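Local coordinates for protein choline dehydrogenase and related flavoproteins (Aspergillus oryzae, PDB 3Q9T) that probably oxidises formate as an oxidase of the glucose-methanol-choline (GMC) oxidoreductase family, carrying 8-formyl-FAD at its catalytic site, at residues Trp112-Trp120 / Leu517-Pro528; Pro124-Ser132 / Asn556-Asp567. All coordinates share one frame; numbering follows the deposited sequence.

Interaction 1 (Trp112-Trp120 / Leu517-Pro528); sequences WEEFGGKEW and LSKNIDQGVVDP
In this GMC oxidoreductase, Glu114 and Phe115 of the short helix 113-116, with Trp120 beyond its turn, meet Gln523, Leu517 and Pro528 of the long loop between strands 506-507 and 538-540. The indole of Trp120 points its NE1 edge at the loop backbone: NE1 donates to Pro528 O at 2.9 Å, almost straight at 170°, with the acceptor in the ring plane and NE1 on a carbonyl lone pair. In the modelled conformer of Leu517, one of two, CD2 lies over the five-membered ring of Trp120, a CH-pi contact that the disorder leaves doubtful. At the other end, both polar atoms of the Gln523 carboxamide are engaged. Its NE2 donates to Glu114 O at 3.0 Å from above the carbonyl plane, while OE1 accepts from Lys519 N at 2.9 Å. The amide plane is turned only 19° from that of the Phe115 ring, which it meets obliquely, NE2 lying 3.7 Å from Phe115 CD1. The extended Lys519 chain runs alongside the helix, and a water joins its NZ to Glu114 O. Two bonds therefore fix the rotation of the Gln523 amide, and its NE2 and this water both donate to Glu114 O, where the lysine charge would probably be favourable.

Interaction 2 (Pro124-Ser132 / Asn556-Asp567); sequences PLVPYLRKS and NSVYAVGEKCAD. With FAY ([(2R,3S,4R,5R)-5-(6-amino-9H-purin-9-yl)-3,4-dihydroxytetrahydrofuran-2-yl]methyl (2R,3S,4S)-5-(8-formyl-7-methyl-2,4-dioxo-3,4-dihydrobenzo[g]pteridin-10(2H)-yl)-2,3,4-trihydroxypentyl dihydrogen diphosphate), chain D.
Tyr128 packs against helix 556-567 as a knob in a hole formed by Ala560, Glu563, Lys564 and Asp567, in a helix-helix crossing of 106° whose axes approach to 7.6 Å. With CG anti to the carbonyl carbon (chi1 -65°), the ring is laid over the backbone of the partner helix, and Lys564 CA sits over one face, 3.8 Å from the centroid, a CH-pi contact. The phenol donates from OH to Asp567 OD2 at 2.6 Å, on the anti lone pair, with ring and carboxylate planes 81° apart. The closeness of the helices shows in a CA-H...O contact between Ala560 CA and Tyr128 O, 3.3 Å apart. Toward the end of helix 122-131, Asn556 ND2 donates a hydrogen bond to Leu129 O at 2.9 Å, in the carbonyl plane and on a lone pair, and Ser132 OG donates to Glu563 OE2 at 2.6 Å, again on the anti lone pair. Lys131 reaches Asp567 from the opposite direction in a salt bridge, joined by a water between its NZ and Asp567 OD2. A second shell probably helps to position these groups: Arg24 of helix 16-25 pairs with Glu563 OE1, and Lys564 NZ, partnered by Glu119, shares a water with Tyr128 OH. Val558, directed away from helix 122-131, faces the cofactor pocket, where its CG1 stands 3.7 Å from O5' of the 8-formyl-FAD.

How the interactions relate
Interactions 1 and 2 have centres 16 Å apart and interleave along the chain: segments 112-120 and 124-132 follow each other, then 517-528 and 556-567 come some 400 residues later. Helices 113-116 and 122-131 are consecutive, while strand 538-540, at one edge of the five-stranded parallel sheet, lies between the later two segments. The contacts meet at Lys564 of helix 555-572, whose NZ forms a salt bridge with Glu119 OE1 at 2.9 Å and which makes a cation-pi contact with Trp120. Early and late parts of the chain are thus tied together twice; interaction 2 borders the cofactor, whereas the side chain of Trp112 in interaction 1 lies about 11 Å from it.

Interaction 1 (Trp112-Trp120 / Leu517-Pro528)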
loop_
_atom_site.group_PDB
_atom_site.type_symbol
_atom_site.label_atom_id
_atom_site.label_comp_id
_atom_site.label_asym_id
_atom_site.label_seq_id
_atom_site.Cartn_x
_atom_site.Cartn_y
_atom_site.Cartn_z
ATOM N N TRP A 112 29.268 13.134 -12.116
ATOM C CA TRP A 112 29.237 11.901 -12.898
ATOM C C TRP A 112 30.671 11.437 -13.192
ATOM O O TRP A 112 30.907 10.266 -13.495
ATOM C CB TRP A 112 28.473 12.075 -14.203
ATOM C CG TRP A 112 26.976 12.248 -14.062
ATOM C CD1 TRP A 112 26.298 12.724 -12.981
ATOM C CD2 TRP A 112 25.984 11.941 -15.052
ATOM N NE1 TRP A 112 24.946 12.731 -13.234
ATOM C CE2 TRP A 112 24.730 12.261 -14.501
ATOM C CE3 TRP A 112 26.039 11.417 -16.349
ATOM C CZ2 TRP A 112 23.536 12.082 -15.200
ATOM C CZ3 TRP A 112 24.854 11.245 -17.050
ATOM C CH2 TRP A 112 23.617 11.574 -16.470
ATOM N N GLU A 113 31.630 12.354 -13.082
ATOM C CA GLU A 113 33.013 12.016 -13.384
ATOM C C GLU A 113 33.470 10.764 -12.636
ATOM O O GLU A 113 34.223 9.952 -13.162
ATOM C CB GLU A 113 33.954 13.176 -13.051
ATOM C CG GLU A 113 35.414 12.753 -13.071
ATOM C CD GLU A 113 36.373 13.918 -13.172
ATOM O OE1 GLU A 113 35.917 15.080 -13.151
ATOM O OE2 GLU A 113 37.593 13.669 -13.286
ATOM N N GLU A 114 33.012 10.632 -11.398
ATOM C CA GLU A 114 33.366 9.504 -10.546
ATOM C C GLU A 114 32.943 8.181 -11.160
ATOM O O GLU A 114 33.488 7.130 -10.835
ATOM C CB GLU A 114 32.692 9.665 -9.193
ATOM C CG GLU A 114 32.959 8.531 -8.228
ATOM C CD GLU A 114 32.159 8.683 -6.949
ATOM O OE1 GLU A 114 31.388 9.663 -6.853
ATOM O OE2 GLU A 114 32.295 7.828 -6.045
ATOM N N PHE A 115 31.967 8.236 -12.058
ATOM C CA PHE A 115 31.469 7.028 -12.688
ATOM C C PHE A 115 31.926 6.926 -14.131
ATOM O O PHE A 115 32.267 5.845 -14.601
ATOM C CB PHE A 115 29.940 6.993 -12.620
ATOM C CG PHE A 115 29.403 6.977 -11.220
ATOM C CD1 PHE A 115 29.097 5.777 -10.593
ATOM C CD2 PHE A 115 29.227 8.159 -10.520
ATOM C CE1 PHE A 115 28.603 5.766 -9.304
ATOM C CE2 PHE A 115 28.740 8.158 -9.229
ATOM C CZ PHE A 115 28.423 6.969 -8.613
ATOM N N GLY A 116 31.930 8.050 -14.843
ATOM C CA GLY A 116 32.160 8.009 -16.279
ATOM C C GLY A 116 33.414 8.695 -16.771
ATOM O O GLY A 116 33.679 8.711 -17.977
ATOM N N GLY A 117 34.190 9.253 -15.844
ATOM C CA GLY A 117 35.364 10.022 -16.212
ATOM C C GLY A 117 34.958 11.344 -16.839
ATOM O O GLY A 117 33.775 11.697 -16.885
ATOM N N LYS A 118 35.946 12.072 -17.346
ATOM C CA LYS A 118 35.737 13.451 -17.778
ATOM C C LYS A 118 34.642 13.625 -18.826
ATOM O O LYS A 118 33.927 14.618 -18.816
ATOM C CB LYS A 118 37.052 14.054 -18.294
ATOM C CG LYS A 118 37.392 15.386 -17.659
ATOM C CD LYS A 118 37.501 15.253 -16.143
ATOM C CE LYS A 118 37.895 16.579 -15.482
ATOM N NZ LYS A 118 36.975 17.710 -15.846
ATOM N N GLU A 119 34.513 12.680 -19.744
ATOM C CA GLU A 119 33.552 12.856 -20.829
ATOM C C GLU A 119 32.098 12.846 -20.332
ATOM O O GLU A 119 31.173 13.250 -21.048
ATOM C CB GLU A 119 33.784 11.810 -21.938
ATOM C CG GLU A 119 33.471 10.361 -21.538
ATOM C CD GLU A 119 33.760 9.349 -22.656
ATOM O OE1 GLU A 119 33.277 9.532 -23.801
ATOM O OE2 GLU A 119 34.482 8.365 -22.380
ATOM N N TRP A 120 31.884 12.378 -19.110
ATOM C CA TRP A 120 30.547 12.457 -18.529
ATOM C C TRP A 120 30.467 13.547 -17.461
ATOM O O TRP A 120 30.081 13.279 -16.328
ATOM C CB TRP A 120 30.118 11.114 -17.937
ATOM C CG TRP A 120 29.823 10.040 -18.971
ATOM C CD1 TRP A 120 30.671 9.062 -19.400
ATOM C CD2 TRP A 120 28.593 9.846 -19.686
ATOM N NE1 TRP A 120 30.046 8.263 -20.335
ATOM C CE2 TRP A 120 28.772 8.729 -20.533
ATOM C CE3 TRP A 120 27.363 10.516 -19.703
ATOM C CZ2 TRP A 120 27.767 8.263 -21.378
ATOM C CZ3 TRP A 120 26.362 10.053 -20.548
ATOM C CH2 TRP A 120 26.567 8.928 -21.368
ATOM N N LEU A 517 26.243 3.734 -15.469
ATOM C CA LEU A 517 27.564 3.932 -16.020
ATOM C C LEU A 517 28.585 3.862 -14.883
ATOM O O LEU A 517 28.319 4.265 -13.740
ATOM C CB LEU A 517 27.643 5.231 -16.824
ATOM C CG LEU A 517 28.119 6.510 -16.152
ATOM C CD1 LEU A 517 29.562 6.341 -15.819
ATOM C CD2 LEU A 517 27.940 7.673 -17.092
ATOM N N SER A 518 29.748 3.308 -15.210
ATOM C CA SER A 518 30.769 3.053 -14.196
ATOM C C SER A 518 32.134 2.754 -14.813
ATOM O O SER A 518 32.251 2.514 -16.010
ATOM C CB SER A 518 30.335 1.871 -13.325
ATOM O OG SER A 518 30.256 0.691 -14.110
ATOM N N LYS A 519 33.165 2.721 -13.979
ATOM C CA LYS A 519 34.507 2.437 -14.473
ATOM C C LYS A 519 34.835 0.943 -14.504
ATOM O O LYS A 519 35.733 0.532 -15.223
ATOM C CB LYS A 519 35.555 3.216 -13.673
ATOM C CG LYS A 519 35.525 4.715 -13.987
ATOM C CD LYS A 519 36.328 5.521 -12.987
ATOM C CE LYS A 519 36.540 6.949 -13.490
ATOM N NZ LYS A 519 37.041 7.833 -12.396
ATOM N N ASN A 520 34.105 0.139 -13.737
ATOM C CA ASN A 520 34.327 -1.305 -13.713
ATOM C C ASN A 520 33.128 -1.985 -13.100
ATOM O O ASN A 520 32.270 -1.326 -12.517
ATOM C CB ASN A 520 35.555 -1.650 -12.873
ATOM C CG ASN A 520 35.463 -1.079 -11.488
ATOM O OD1 ASN A 520 34.595 -1.466 -10.692
ATOM N ND2 ASN A 520 36.341 -0.135 -11.187
ATOM N N ILE A 521 33.094 -3.309 -13.183
ATOM C CA ILE A 521 31.900 -4.054 -12.793
ATOM C C ILE A 521 31.646 -4.047 -11.291
ATOM O O ILE A 521 30.560 -4.410 -10.831
ATOM C CB ILE A 521 31.932 -5.500 -13.354
ATOM C CG1 ILE A 521 30.511 -6.073 -13.446
ATOM C CG2 ILE A 521 32.884 -6.388 -12.540
ATOM C CD1 ILE A 521 30.433 -7.368 -14.210
ATOM N N ASP A 522 32.637 -3.617 -10.518
ATOM C CA ASP A 522 32.455 -3.521 -9.072
ATOM C C ASP A 522 31.785 -2.218 -8.681
ATOM O O ASP A 522 31.344 -2.049 -7.540
ATOM C CB ASP A 522 33.783 -3.695 -8.331
ATOM C CG ASP A 522 34.226 -5.148 -8.279
ATOM O OD1 ASP A 522 33.383 -6.009 -7.969
ATOM O OD2 ASP A 522 35.406 -5.434 -8.566
ATOM N N GLN A 523 31.683 -1.308 -9.641
ATOM C CA GLN A 523 31.063 -0.023 -9.384
ATOM C C GLN A 523 29.704 0.088 -10.057
ATOM O O GLN A 523 28.801 0.732 -9.531
ATOM C CB GLN A 523 31.975 1.112 -9.855
ATOM C CG GLN A 523 31.482 2.497 -9.488
ATOM C CD GLN A 523 32.314 3.593 -10.126
ATOM O OE1 GLN A 523 32.839 3.422 -11.229
ATOM N NE2 GLN A 523 32.447 4.722 -9.433
ATOM N N GLY A 524 29.552 -0.530 -11.224
ATOM C CA GLY A 524 28.331 -0.360 -11.992
ATOM C C GLY A 524 28.175 -1.439 -13.041
ATOM O O GLY A 524 28.925 -2.409 -13.033
ATOM N N VAL A 525 27.198 -1.296 -13.933
ATOM C CA VAL A 525 27.005 -2.341 -14.937
ATOM C C VAL A 525 27.518 -2.045 -16.356
ATOM O O VAL A 525 27.866 -2.968 -17.082
ATOM C CB VAL A 525 25.568 -2.960 -14.934
ATOM C CG1 VAL A 525 24.803 -2.642 -13.631
ATOM C CG2 VAL A 525 24.815 -2.587 -16.157
ATOM N N VAL A 526 27.593 -0.778 -16.747
ATOM C CA VAL A 526 28.186 -0.445 -18.036
ATOM C C VAL A 526 29.373 0.493 -17.878
ATOM O O VAL A 526 29.442 1.270 -16.919
ATOM C CB VAL A 526 27.186 0.256 -18.963
ATOM C CG1 VAL A 526 25.875 -0.516 -18.999
ATOM C CG2 VAL A 526 26.986 1.691 -18.502
ATOM N N ASP A 527 30.283 0.447 -18.845
ATOM C CA ASP A 527 31.472 1.289 -18.809
ATOM C C ASP A 527 31.202 2.673 -19.405
ATOM O O ASP A 527 30.072 2.975 -19.815
ATOM C CB ASP A 527 32.677 0.589 -19.481
ATOM C CG ASP A 527 32.521 0.440 -20.994
ATOM O OD1 ASP A 527 31.615 1.063 -21.593
ATOM O OD2 ASP A 527 33.328 -0.298 -21.591
ATOM N N PRO A 528 32.238 3.527 -19.456
ATOM C CA PRO A 528 31.987 4.871 -19.983
ATOM C C PRO A 528 31.494 4.918 -21.432
ATOM O O PRO A 528 30.938 5.936 -21.831
ATOM C CB PRO A 528 33.347 5.559 -19.835
ATOM C CG PRO A 528 33.933 4.918 -18.626
ATOM C CD PRO A 528 33.533 3.448 -18.759
HETATM O O HOH W 1 31.430 4.976 -6.846
HETATM O O HOH W 2 36.013 6.721 -10.042
#

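Interaction 2 (Pro124-Ser132 / Asn556-Asp567)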
loop_
_atom_site.group_PDB
_atom_site.type_symbol
_atom_site.label_atom_id
_atom_site.label_comp_id
_atom_site.label_asym_id
_atom_site.label_seq_id
_atom_site.Cartn_x
_atom_site.Cartn_y
_atom_site.Cartn_z
ATOM N N PRO A 124 31.372 18.754 -21.455
ATOM C CA PRO A 124 31.298 17.780 -22.554
ATOM C C PRO A 124 29.874 17.328 -22.872
ATOM O O PRO A 124 29.596 17.032 -24.017
ATOM C CB PRO A 124 32.126 16.605 -22.037
ATOM C CG PRO A 124 33.056 17.215 -21.048
ATOM C CD PRO A 124 32.280 18.308 -20.386
ATOM N N LEU A 125 28.984 17.297 -21.887
ATOM C CA LEU A 125 27.617 16.824 -22.109
ATOM C C LEU A 125 26.650 17.892 -22.659
ATOM O O LEU A 125 25.646 17.563 -23.305
ATOM C CB LEU A 125 27.058 16.211 -20.818
ATOM C CG LEU A 125 27.627 14.839 -20.462
ATOM C CD1 LEU A 125 26.985 14.299 -19.199
ATOM C CD2 LEU A 125 27.375 13.878 -21.617
ATOM N N VAL A 126 26.945 19.166 -22.406
ATOM C CA VAL A 126 26.113 20.252 -22.936
ATOM C C VAL A 126 25.605 20.051 -24.368
ATOM O O VAL A 126 24.413 20.202 -24.621
ATOM C CB VAL A 126 26.806 21.627 -22.831
ATOM C CG1 VAL A 126 26.149 22.642 -23.791
ATOM C CG2 VAL A 126 26.752 22.127 -21.404
ATOM N N PRO A 127 26.505 19.738 -25.312
ATOM C CA PRO A 127 26.036 19.542 -26.690
ATOM C C PRO A 127 25.065 18.378 -26.797
ATOM O O PRO A 127 24.080 18.467 -27.530
ATOM C CB PRO A 127 27.323 19.255 -27.482
ATOM C CG PRO A 127 28.370 18.973 -26.461
ATOM C CD PRO A 127 27.972 19.667 -25.204
ATOM N N TYR A 128 25.327 17.307 -26.060
ATOM C CA TYR A 128 24.413 16.172 -26.049
ATOM C C TYR A 128 23.066 16.519 -25.402
ATOM O O TYR A 128 22.035 15.970 -25.798
ATOM C CB TYR A 128 25.074 14.933 -25.413
ATOM C CG TYR A 128 26.252 14.422 -26.223
ATOM C CD1 TYR A 128 26.089 14.021 -27.548
ATOM C CD2 TYR A 128 27.531 14.363 -25.675
ATOM C CE1 TYR A 128 27.173 13.576 -28.309
ATOM C CE2 TYR A 128 28.625 13.920 -26.430
ATOM C CZ TYR A 128 28.436 13.529 -27.741
ATOM O OH TYR A 128 29.511 13.073 -28.474
ATOM N N LEU A 129 23.071 17.441 -24.431
ATOM C CA LEU A 129 21.825 17.946 -23.830
ATOM C C LEU A 129 21.011 18.801 -24.818
ATOM O O LEU A 129 19.829 19.066 -24.609
ATOM C CB LEU A 129 22.115 18.750 -22.551
ATOM C CG LEU A 129 22.544 17.924 -21.339
ATOM C CD1 LEU A 129 23.278 18.760 -20.302
ATOM C CD2 LEU A 129 21.331 17.191 -20.723
ATOM N N ARG A 130 21.648 19.235 -25.900
ATOM C CA ARG A 130 20.991 20.137 -26.831
ATOM C C ARG A 130 20.742 19.510 -28.204
ATOM O O ARG A 130 19.871 19.953 -28.955
ATOM C CB ARG A 130 21.809 21.416 -26.936
ATOM C CG ARG A 130 21.911 22.109 -25.585
ATOM C CD ARG A 130 22.872 23.288 -25.575
ATOM N NE ARG A 130 22.869 23.927 -24.262
ATOM C CZ ARG A 130 23.557 25.020 -23.963
ATOM N NH1 ARG A 130 24.314 25.608 -24.895
ATOM N NH2 ARG A 130 23.482 25.523 -22.736
ATOM N N LYS A 131 21.476 18.451 -28.520
ATOM C CA LYS A 131 21.435 17.900 -29.871
ATOM C C LYS A 131 20.046 17.469 -30.365
ATOM O O LYS A 131 19.718 17.666 -31.536
ATOM C CB LYS A 131 22.431 16.744 -30.011
ATOM C CG LYS A 131 22.778 16.402 -31.460
ATOM C CD LYS A 131 23.867 15.337 -31.540
ATOM C CE LYS A 131 24.150 14.909 -32.974
ATOM N NZ LYS A 131 25.252 13.912 -33.000
ATOM N N SER A 132 19.239 16.872 -29.487
ATOM C CA SER A 132 17.961 16.296 -29.898
ATOM C C SER A 132 16.910 17.335 -30.309
ATOM O O SER A 132 15.970 17.031 -31.039
ATOM C CB SER A 132 17.377 15.437 -28.766
ATOM O OG SER A 132 18.350 14.560 -28.228
ATOM N N ASN A 556 15.388 15.368 -20.517
ATOM C CA ASN A 556 16.489 16.017 -21.234
ATOM C C ASN A 556 17.777 15.194 -21.087
ATOM O O ASN A 556 18.447 14.896 -22.082
ATOM C CB ASN A 556 16.656 17.465 -20.734
ATOM C CG ASN A 556 17.637 18.301 -21.578
ATOM O OD1 ASN A 556 17.927 19.436 -21.220
ATOM N ND2 ASN A 556 18.146 17.744 -22.684
ATOM N N SER A 557 18.106 14.779 -19.863
ATOM C CA SER A 557 19.300 13.947 -19.646
ATOM C C SER A 557 19.206 12.571 -20.344
ATOM O O SER A 557 20.221 11.999 -20.769
ATOM C CB SER A 557 19.578 13.762 -18.154
ATOM O OG SER A 557 18.502 13.068 -17.513
ATOM N N VAL A 558 17.992 12.044 -20.471
ATOM C CA VAL A 558 17.819 10.742 -21.108
ATOM C C VAL A 558 18.079 10.809 -22.617
ATOM O O VAL A 558 18.762 9.955 -23.180
ATOM C CB VAL A 558 16.429 10.140 -20.808
ATOM C CG1 VAL A 558 16.275 8.780 -21.485
ATOM C CG2 VAL A 558 16.228 10.028 -19.300
ATOM N N TYR A 559 17.524 11.816 -23.277
ATOM C CA TYR A 559 17.874 12.068 -24.666
ATOM C C TYR A 559 19.375 12.303 -24.770
ATOM O O TYR A 559 20.024 11.768 -25.650
ATOM C CB TYR A 559 17.130 13.277 -25.216
ATOM C CG TYR A 559 15.702 13.014 -25.650
ATOM C CD1 TYR A 559 15.429 12.413 -26.873
ATOM C CD2 TYR A 559 14.624 13.399 -24.850
ATOM C CE1 TYR A 559 14.120 12.180 -27.282
ATOM C CE2 TYR A 559 13.306 13.185 -25.261
ATOM C CZ TYR A 559 13.065 12.572 -26.476
ATOM O OH TYR A 559 11.771 12.361 -26.894
ATOM N N ALA A 560 19.938 13.098 -23.867
ATOM C CA ALA A 560 21.395 13.317 -23.889
ATOM C C ALA A 560 22.156 11.988 -23.900
ATOM O O ALA A 560 23.139 11.826 -24.637
ATOM C CB ALA A 560 21.840 14.157 -22.702
ATOM N N VAL A 561 21.712 11.052 -23.060
ATOM C CA VAL A 561 22.352 9.747 -22.967
ATOM C C VAL A 561 22.312 9.010 -24.315
ATOM O O VAL A 561 23.314 8.432 -24.752
ATOM C CB VAL A 561 21.721 8.873 -21.859
ATOM C CG1 VAL A 561 21.976 7.401 -22.143
ATOM C CG2 VAL A 561 22.271 9.282 -20.468
ATOM N N GLY A 562 21.155 9.053 -24.968
ATOM C CA GLY A 562 20.992 8.450 -26.273
ATOM C C GLY A 562 21.862 9.099 -27.337
ATOM O O GLY A 562 22.416 8.402 -28.183
ATOM N N GLU A 563 21.995 10.426 -27.296
ATOM C CA GLU A 563 22.757 11.140 -28.313
ATOM C C GLU A 563 24.228 10.768 -28.172
ATOM O O GLU A 563 24.899 10.473 -29.162
ATOM C CB GLU A 563 22.567 12.661 -28.197
ATOM C CG GLU A 563 21.167 13.175 -28.476
ATOM C CD GLU A 563 20.833 13.297 -29.955
ATOM O OE1 GLU A 563 21.552 12.726 -30.800
ATOM O OE2 GLU A 563 19.838 13.978 -30.281
ATOM N N LYS A 564 24.721 10.753 -26.939
ATOM C CA LYS A 564 26.111 10.401 -26.695
ATOM C C LYS A 564 26.358 8.949 -27.083
ATOM O O LYS A 564 27.339 8.636 -27.750
ATOM C CB LYS A 564 26.509 10.661 -25.239
ATOM C CG LYS A 564 27.983 10.324 -24.916
ATOM C CD LYS A 564 28.397 10.857 -23.536
ATOM C CE LYS A 564 29.847 10.536 -23.194
ATOM N NZ LYS A 564 30.777 10.851 -24.320
ATOM N N CYS A 565 25.459 8.062 -26.684
ATOM C CA CYS A 565 25.610 6.658 -27.031
ATOM C C CYS A 565 25.820 6.466 -28.528
ATOM O O CYS A 565 26.730 5.755 -28.946
ATOM C CB CYS A 565 24.387 5.847 -26.600
ATOM S SG CYS A 565 24.606 4.085 -26.914
ATOM N N ALA A 566 24.957 7.085 -29.325
ATOM C CA ALA A 566 25.046 7.002 -30.778
ATOM C C ALA A 566 26.400 7.542 -31.285
ATOM O O ALA A 566 27.072 6.905 -32.102
ATOM C CB ALA A 566 23.867 7.758 -31.423
ATOM N N ASP A 567 26.807 8.704 -30.783
ATOM C CA ASP A 567 28.116 9.252 -31.128
ATOM C C ASP A 567 29.226 8.243 -30.849
ATOM O O ASP A 567 30.051 7.980 -31.721
ATOM C CB ASP A 567 28.394 10.569 -30.393
ATOM C CG ASP A 567 28.137 11.801 -31.267
ATOM O OD1 ASP A 567 27.522 11.644 -32.348
ATOM O OD2 ASP A 567 28.536 12.927 -30.860
HETATM P P FAY D . 13.791 5.729 -21.287
HETATM N N1 FAY D . 10.650 13.697 -17.566
HETATM C C2 FAY D . 10.730 15.036 -17.942
HETATM O O2 FAY D . 11.796 15.506 -18.322
HETATM N N3 FAY D . 9.588 15.697 -18.344
HETATM C C4 FAY D . 8.378 15.281 -17.848
HETATM O O4 FAY D . 7.547 16.160 -17.551
HETATM N N5 FAY D . 7.077 13.483 -16.969
HETATM C C6 FAY D . 5.635 11.660 -16.631
HETATM C C7 FAY D . 5.378 10.300 -16.612
HETATM C C8 FAY D . 6.424 9.400 -16.840
HETATM O O8 FAY D . 6.927 7.180 -17.395
HETATM C C9 FAY D . 7.686 9.886 -17.207
HETATM P PA FAY D . 11.317 4.502 -21.906
HETATM C "C1'" FAY D . 10.435 10.816 -17.677
HETATM C C10 FAY D . 9.429 13.130 -17.289
HETATM N N10 FAY D . 9.274 11.741 -17.304
HETATM N N1A FAY D . 9.727 -5.986 -24.566
HETATM O O1A FAY D . 10.225 4.003 -21.020
HETATM C C1B FAY D . 9.881 -0.751 -24.193
HETATM O O1P FAY D . 14.304 5.695 -22.706
HETATM C "C2'" FAY D . 10.587 10.671 -19.209
HETATM O "O2'" FAY D . 9.323 10.477 -19.736
HETATM C C2A FAY D . 9.638 -5.064 -25.592
HETATM O O2A FAY D . 11.025 5.823 -22.550
HETATM C C2B FAY D . 8.825 0.159 -23.591
HETATM O O2B FAY D . 7.530 -0.060 -24.121
HETATM O O2P FAY D . 14.903 5.432 -20.297
HETATM C "C3'" FAY D . 11.572 9.645 -19.860
HETATM O "O3'" FAY D . 11.085 8.978 -21.023
HETATM N N3A FAY D . 9.693 -3.706 -25.323
HETATM C C3B FAY D . 9.351 1.524 -23.979
HETATM O O3B FAY D . 8.952 1.800 -25.298
HETATM O O3P FAY D . 12.679 4.580 -21.082
HETATM C "C4'" FAY D . 12.116 8.585 -18.935
HETATM O "O4'" FAY D . 12.594 9.283 -17.788
HETATM C C4A FAY D . 9.842 -3.281 -24.043
HETATM C C4B FAY D . 10.849 1.336 -24.003
HETATM O O4B FAY D . 11.089 -0.060 -24.000
HETATM C C4X FAY D . 8.309 13.982 -17.310
HETATM C "C5'" FAY D . 13.233 7.767 -19.629
HETATM O "O5'" FAY D . 13.021 7.122 -20.893
HETATM C C5A FAY D . 9.944 -4.195 -22.997
HETATM C C5B FAY D . 11.510 2.011 -22.817
HETATM O O5B FAY D . 11.549 3.393 -23.074
HETATM C C5X FAY D . 6.938 12.126 -16.779
HETATM C C6A FAY D . 9.880 -5.562 -23.257
HETATM N N6A FAY D . 9.877 -6.439 -22.243
HETATM N N7A FAY D . 10.089 -3.500 -21.850
HETATM C C7M FAY D . 4.014 9.840 -16.157
HETATM C C8A FAY D . 10.095 -2.180 -22.132
HETATM C C8M FAY D . 6.067 8.009 -17.199
HETATM C C9A FAY D . 7.975 11.247 -17.133
HETATM N N9A FAY D . 9.937 -2.032 -23.479
HETATM O O HOH W 3 30.894 11.100 -27.164
HETATM O O HOH W 4 24.126 11.854 -31.346
HETATM O O HOH W 5 27.436 15.029 -32.219
#